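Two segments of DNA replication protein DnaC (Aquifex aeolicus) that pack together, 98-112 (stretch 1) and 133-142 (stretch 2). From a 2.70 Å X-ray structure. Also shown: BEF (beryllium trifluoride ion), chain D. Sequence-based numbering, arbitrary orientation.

Stretch 1, residues 98-112: VLNSPVLVLDDLGSE
Stretch 2, residues 133-142: LKSTIITTNY

How does stretch 1 reach its partner? Val 98 and Leu 99 are the last helical residues, and Asn 100 (phi/psi -90/8) leaves the helix. Carbonyls face Lys 134 here: Lys 134 CG lies 3.9 Å from Leu 99 O, and Lys 134 CD lies 3.5 Å from Ser 101 O. Lys 134 NZ gives a weak hydrogen bond of 3.3 Å to Asn 100 O. Lys 134 (chi1 m, chi2 m, chi3 and chi4 t) suits the place because its long chain can run beside the turn and still bring a donor, if weakly, to the Asn 100 carbonyl. Ser 101 turns extended (-65/137), and its OG, chi1 t, bonds Val 103 O at 3.0 Å. Pro 102 (-65/-35) offers its carbonyl to Ser 135, whose OG, chi1 35°, donates to Pro 102 O at 2.7 Å.

What joins the backbones after Pro 102? Two strands run parallel here, at 14° to each other, with axes approaching to 4.6 Å. The register sets Leu 104 beside Thr 136, Val 105 beside Ile 137 (CA to CA 4.7 Å for both pairs) and Leu 106 beside Ile 138 (CA to CA 4.9 Å). Val 103 is extended (-138/129), and Leu 104 N makes a weak bond of 3.4 Å to Ser 135 O. Stronger bonds follow: Ile 137 N donates to Leu 104 O at 2.7 Å, Leu 106 N to Ile 137 O at 2.9 Å, and Thr 139 N to Leu 106 O at 3.2 Å. Leu 104 and Leu 106 thus use both N and O toward stretch 2, while between them Val 105 CA sits 3.2 Å from Ile 137 O in a CA-H...O contact.

Where do the strand side chains go? Those of Leu 104 (t, chi2 p), Leu 106 (m, chi2 t), Thr 136 and Ile 138 (m, chi2 t) share one face; those of Val 105 (t) and Ile 137 (m, chi2 t) take the other. All are buried, which suits the aliphatic chains; Thr 136 (chi1 t) is the polar member of its face and is beta-branched, a shape common in strands. Val 103 CG1 meets Ile 137 CD1 at 4.4 Å, and Leu 106 CB meets Ile 138 CG1 at 4.3 Å.

How does the contact finish? CA-to-CB of Asp 107 (-95/137, chi1 t) points away overall, although CB touches stretch 2, and the end of the side chain comes nearer still: Thr 139 OG1, chi1 p, donates to Asp 107 OD2 at 2.6 Å. The same OG1 accepts from Asp 108 N at 3.1 Å, so one hydroxyl serves two neighbours. Asp 108 turns left-handed (57/49), and its OD1 lies 3.2 Å from F2 of the beryllium trifluoride. Leu 109 (-59/113) bonds through N to Thr 139 O at 3.0 Å and, with chi1 t and chi2 p, sets CD2 3.6 Å from Ile 138 CG2. Gly 110 has positive phi (34/46), which favours glycine. Ser 111 OG, chi1 m, donates to Asp 108 OD2 at 2.8 Å and touches Asn 141 CB at 3.4 Å. Together the stretches bury 810 Å².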

# COMPACT_ATOMS: atom_id res chain seq x y z
N VAL A 98 -13.12 0.59 6.26
CA VAL A 98 -12.01 0.66 5.32
C VAL A 98 -11.54 2.11 5.14
O VAL A 98 -10.36 2.41 5.35
CB VAL A 98 -12.37 0.04 3.94
CG1 VAL A 98 -11.31 0.39 2.90
CG2 VAL A 98 -12.52 -1.46 4.06
N LEU A 99 -12.46 3.00 4.78
CA LEU A 99 -12.13 4.41 4.56
C LEU A 99 -11.57 5.08 5.81
O LEU A 99 -10.59 5.80 5.74
CB LEU A 99 -13.36 5.19 4.06
CG LEU A 99 -13.90 4.94 2.64
CD1 LEU A 99 -15.21 5.67 2.45
CD2 LEU A 99 -12.89 5.32 1.57
N ASN A 100 -12.20 4.82 6.96
CA ASN A 100 -11.80 5.48 8.20
C ASN A 100 -10.74 4.72 9.00
O ASN A 100 -10.42 5.10 10.12
CB ASN A 100 -13.04 5.78 9.07
CG ASN A 100 -13.87 6.94 8.51
OD1 ASN A 100 -13.32 7.98 8.14
ND2 ASN A 100 -15.18 6.76 8.46
N SER A 101 -10.19 3.67 8.41
CA SER A 101 -9.16 2.87 9.06
C SER A 101 -7.88 3.67 9.30
O SER A 101 -7.42 4.40 8.42
CB SER A 101 -8.85 1.63 8.23
OG SER A 101 -7.99 0.76 8.95
N PRO A 102 -7.28 3.50 10.49
CA PRO A 102 -6.04 4.19 10.87
C PRO A 102 -4.85 3.77 10.01
O PRO A 102 -3.98 4.59 9.73
CB PRO A 102 -5.84 3.76 12.33
CG PRO A 102 -6.65 2.52 12.49
CD PRO A 102 -7.84 2.72 11.61
N VAL A 103 -4.80 2.50 9.62
CA VAL A 103 -3.76 2.01 8.72
C VAL A 103 -4.40 1.08 7.69
O VAL A 103 -5.14 0.17 8.05
CB VAL A 103 -2.66 1.22 9.47
CG1 VAL A 103 -1.68 0.61 8.50
CG2 VAL A 103 -1.93 2.12 10.44
N LEU A 104 -4.12 1.32 6.42
CA LEU A 104 -4.65 0.49 5.36
C LEU A 104 -3.54 0.09 4.39
O LEU A 104 -2.73 0.93 3.98
CB LEU A 104 -5.79 1.19 4.61
CG LEU A 104 -6.55 0.39 3.54
CD1 LEU A 104 -7.47 -0.66 4.16
CD2 LEU A 104 -7.35 1.33 2.65
N VAL A 105 -3.51 -1.19 4.05
CA VAL A 105 -2.59 -1.68 3.04
C VAL A 105 -3.37 -1.99 1.77
O VAL A 105 -4.27 -2.83 1.78
CB VAL A 105 -1.86 -2.97 3.50
CG1 VAL A 105 -0.72 -3.31 2.54
CG2 VAL A 105 -1.35 -2.81 4.92
N LEU A 106 -3.04 -1.29 0.70
CA LEU A 106 -3.52 -1.64 -0.63
C LEU A 106 -2.42 -2.38 -1.39
O LEU A 106 -1.47 -1.77 -1.88
CB LEU A 106 -3.95 -0.40 -1.41
CG LEU A 106 -5.06 0.48 -0.83
CD1 LEU A 106 -5.35 1.64 -1.76
CD2 LEU A 106 -6.33 -0.32 -0.57
N ASP A 107 -2.53 -3.71 -1.45
CA ASP A 107 -1.48 -4.55 -1.99
C ASP A 107 -1.73 -4.85 -3.46
O ASP A 107 -2.87 -5.15 -3.85
CB ASP A 107 -1.37 -5.86 -1.20
CG ASP A 107 -0.06 -6.59 -1.43
OD1 ASP A 107 -0.10 -7.71 -1.98
OD2 ASP A 107 1.01 -6.05 -1.06
N ASP A 108 -0.67 -4.78 -4.27
CA ASP A 108 -0.76 -4.92 -5.73
C ASP A 108 -1.71 -3.90 -6.35
O ASP A 108 -2.58 -4.26 -7.15
CB ASP A 108 -1.13 -6.35 -6.13
CG ASP A 108 0.01 -7.08 -6.82
OD1 ASP A 108 0.31 -8.24 -6.44
OD2 ASP A 108 0.61 -6.49 -7.75
N LEU A 109 -1.54 -2.64 -5.97
CA LEU A 109 -2.45 -1.57 -6.38
C LEU A 109 -2.54 -1.42 -7.91
O LEU A 109 -1.57 -1.06 -8.57
CB LEU A 109 -2.09 -0.24 -5.69
CG LEU A 109 -2.92 1.01 -6.02
CD1 LEU A 109 -4.40 0.84 -5.68
CD2 LEU A 109 -2.37 2.23 -5.30
N GLY A 110 -3.73 -1.73 -8.44
CA GLY A 110 -4.04 -1.63 -9.86
C GLY A 110 -2.88 -1.92 -10.78
O GLY A 110 -2.65 -1.19 -11.74
N SER A 111 -2.16 -3.00 -10.50
CA SER A 111 -0.93 -3.32 -11.24
C SER A 111 -1.16 -3.42 -12.76
O SER A 111 -0.29 -3.01 -13.55
CB SER A 111 -0.26 -4.60 -10.70
OG SER A 111 0.58 -4.32 -9.58
N GLU A 112 -2.32 -3.96 -13.15
CA GLU A 112 -2.70 -4.07 -14.56
C GLU A 112 -3.67 -2.96 -14.97
O GLU A 112 -3.60 -1.85 -14.45
CB GLU A 112 -3.32 -5.45 -14.83
CG GLU A 112 -2.31 -6.58 -14.95
CD GLU A 112 -1.38 -6.43 -16.17
OE1 GLU A 112 -1.73 -5.68 -17.11
OE2 GLU A 112 -0.31 -7.09 -16.18
N LEU A 133 -6.37 12.61 6.16
CA LEU A 133 -5.08 12.23 6.76
C LEU A 133 -5.10 10.83 7.32
O LEU A 133 -4.73 10.59 8.47
CB LEU A 133 -4.65 13.25 7.83
CG LEU A 133 -4.54 14.72 7.40
CD1 LEU A 133 -4.32 15.61 8.60
CD2 LEU A 133 -3.46 14.94 6.36
N LYS A 134 -5.51 9.88 6.50
CA LYS A 134 -5.57 8.50 6.92
C LYS A 134 -4.39 7.76 6.30
O LYS A 134 -4.32 7.60 5.09
CB LYS A 134 -6.90 7.89 6.49
CG LYS A 134 -8.11 8.48 7.21
CD LYS A 134 -8.41 7.75 8.50
CE LYS A 134 -9.33 8.55 9.40
NZ LYS A 134 -9.21 8.05 10.80
N SER A 135 -3.45 7.34 7.14
CA SER A 135 -2.20 6.73 6.67
C SER A 135 -2.46 5.43 5.94
O SER A 135 -3.21 4.58 6.41
CB SER A 135 -1.23 6.50 7.82
OG SER A 135 -1.93 6.15 9.00
N THR A 136 -1.82 5.29 4.78
CA THR A 136 -2.09 4.17 3.90
C THR A 136 -0.82 3.68 3.22
O THR A 136 -0.06 4.47 2.65
CB THR A 136 -3.20 4.50 2.86
OG1 THR A 136 -3.03 3.68 1.70
CG2 THR A 136 -3.13 5.95 2.44
N ILE A 137 -0.60 2.37 3.28
CA ILE A 137 0.58 1.76 2.68
C ILE A 137 0.22 1.05 1.39
O ILE A 137 -0.80 0.39 1.30
CB ILE A 137 1.27 0.79 3.66
CG1 ILE A 137 1.65 1.53 4.95
CG2 ILE A 137 2.49 0.15 3.01
CD1 ILE A 137 2.03 0.62 6.11
N ILE A 138 1.07 1.21 0.38
CA ILE A 138 0.79 0.68 -0.94
C ILE A 138 1.97 -0.13 -1.43
O ILE A 138 3.12 0.23 -1.21
CB ILE A 138 0.52 1.83 -1.95
CG1 ILE A 138 -0.78 2.56 -1.61
CG2 ILE A 138 0.50 1.31 -3.39
CD1 ILE A 138 -0.87 3.95 -2.19
N THR A 139 1.70 -1.26 -2.08
CA THR A 139 2.72 -1.96 -2.85
C THR A 139 2.26 -2.03 -4.29
O THR A 139 1.08 -2.26 -4.57
CB THR A 139 3.03 -3.38 -2.32
OG1 THR A 139 2.00 -4.29 -2.71
CG2 THR A 139 3.16 -3.37 -0.81
N THR A 140 3.19 -1.81 -5.21
CA THR A 140 2.84 -1.71 -6.61
C THR A 140 3.95 -2.26 -7.50
O THR A 140 5.12 -2.31 -7.12
CB THR A 140 2.50 -0.25 -7.01
OG1 THR A 140 2.04 -0.21 -8.37
CG2 THR A 140 3.71 0.67 -6.85
N ASN A 141 3.57 -2.68 -8.70
CA ASN A 141 4.53 -3.19 -9.66
C ASN A 141 5.13 -2.11 -10.55
O ASN A 141 4.42 -1.25 -11.06
CB ASN A 141 3.88 -4.26 -10.50
CG ASN A 141 4.56 -5.58 -10.34
OD1 ASN A 141 5.73 -5.73 -10.70
ND2 ASN A 141 3.86 -6.55 -9.76
N TYR A 142 6.45 -2.18 -10.74
CA TYR A 142 7.12 -1.33 -11.72
C TYR A 142 7.70 -2.18 -12.86
O TYR A 142 8.50 -3.09 -12.62
CB TYR A 142 8.22 -0.49 -11.07
CG TYR A 142 8.82 0.55 -11.99
CD1 TYR A 142 8.01 1.35 -12.80
CD2 TYR A 142 10.20 0.76 -12.04
CE1 TYR A 142 8.57 2.31 -13.66
CE2 TYR A 142 10.76 1.72 -12.88
CZ TYR A 142 9.94 2.49 -13.69
OH TYR A 142 10.50 3.45 -14.52
BE BEF D . 4.21 -8.98 -6.21
F1 BEF D . 5.37 -7.74 -6.70
F2 BEF D . 3.10 -8.68 -4.87
F3 BEF D . 4.51 -10.62 -6.77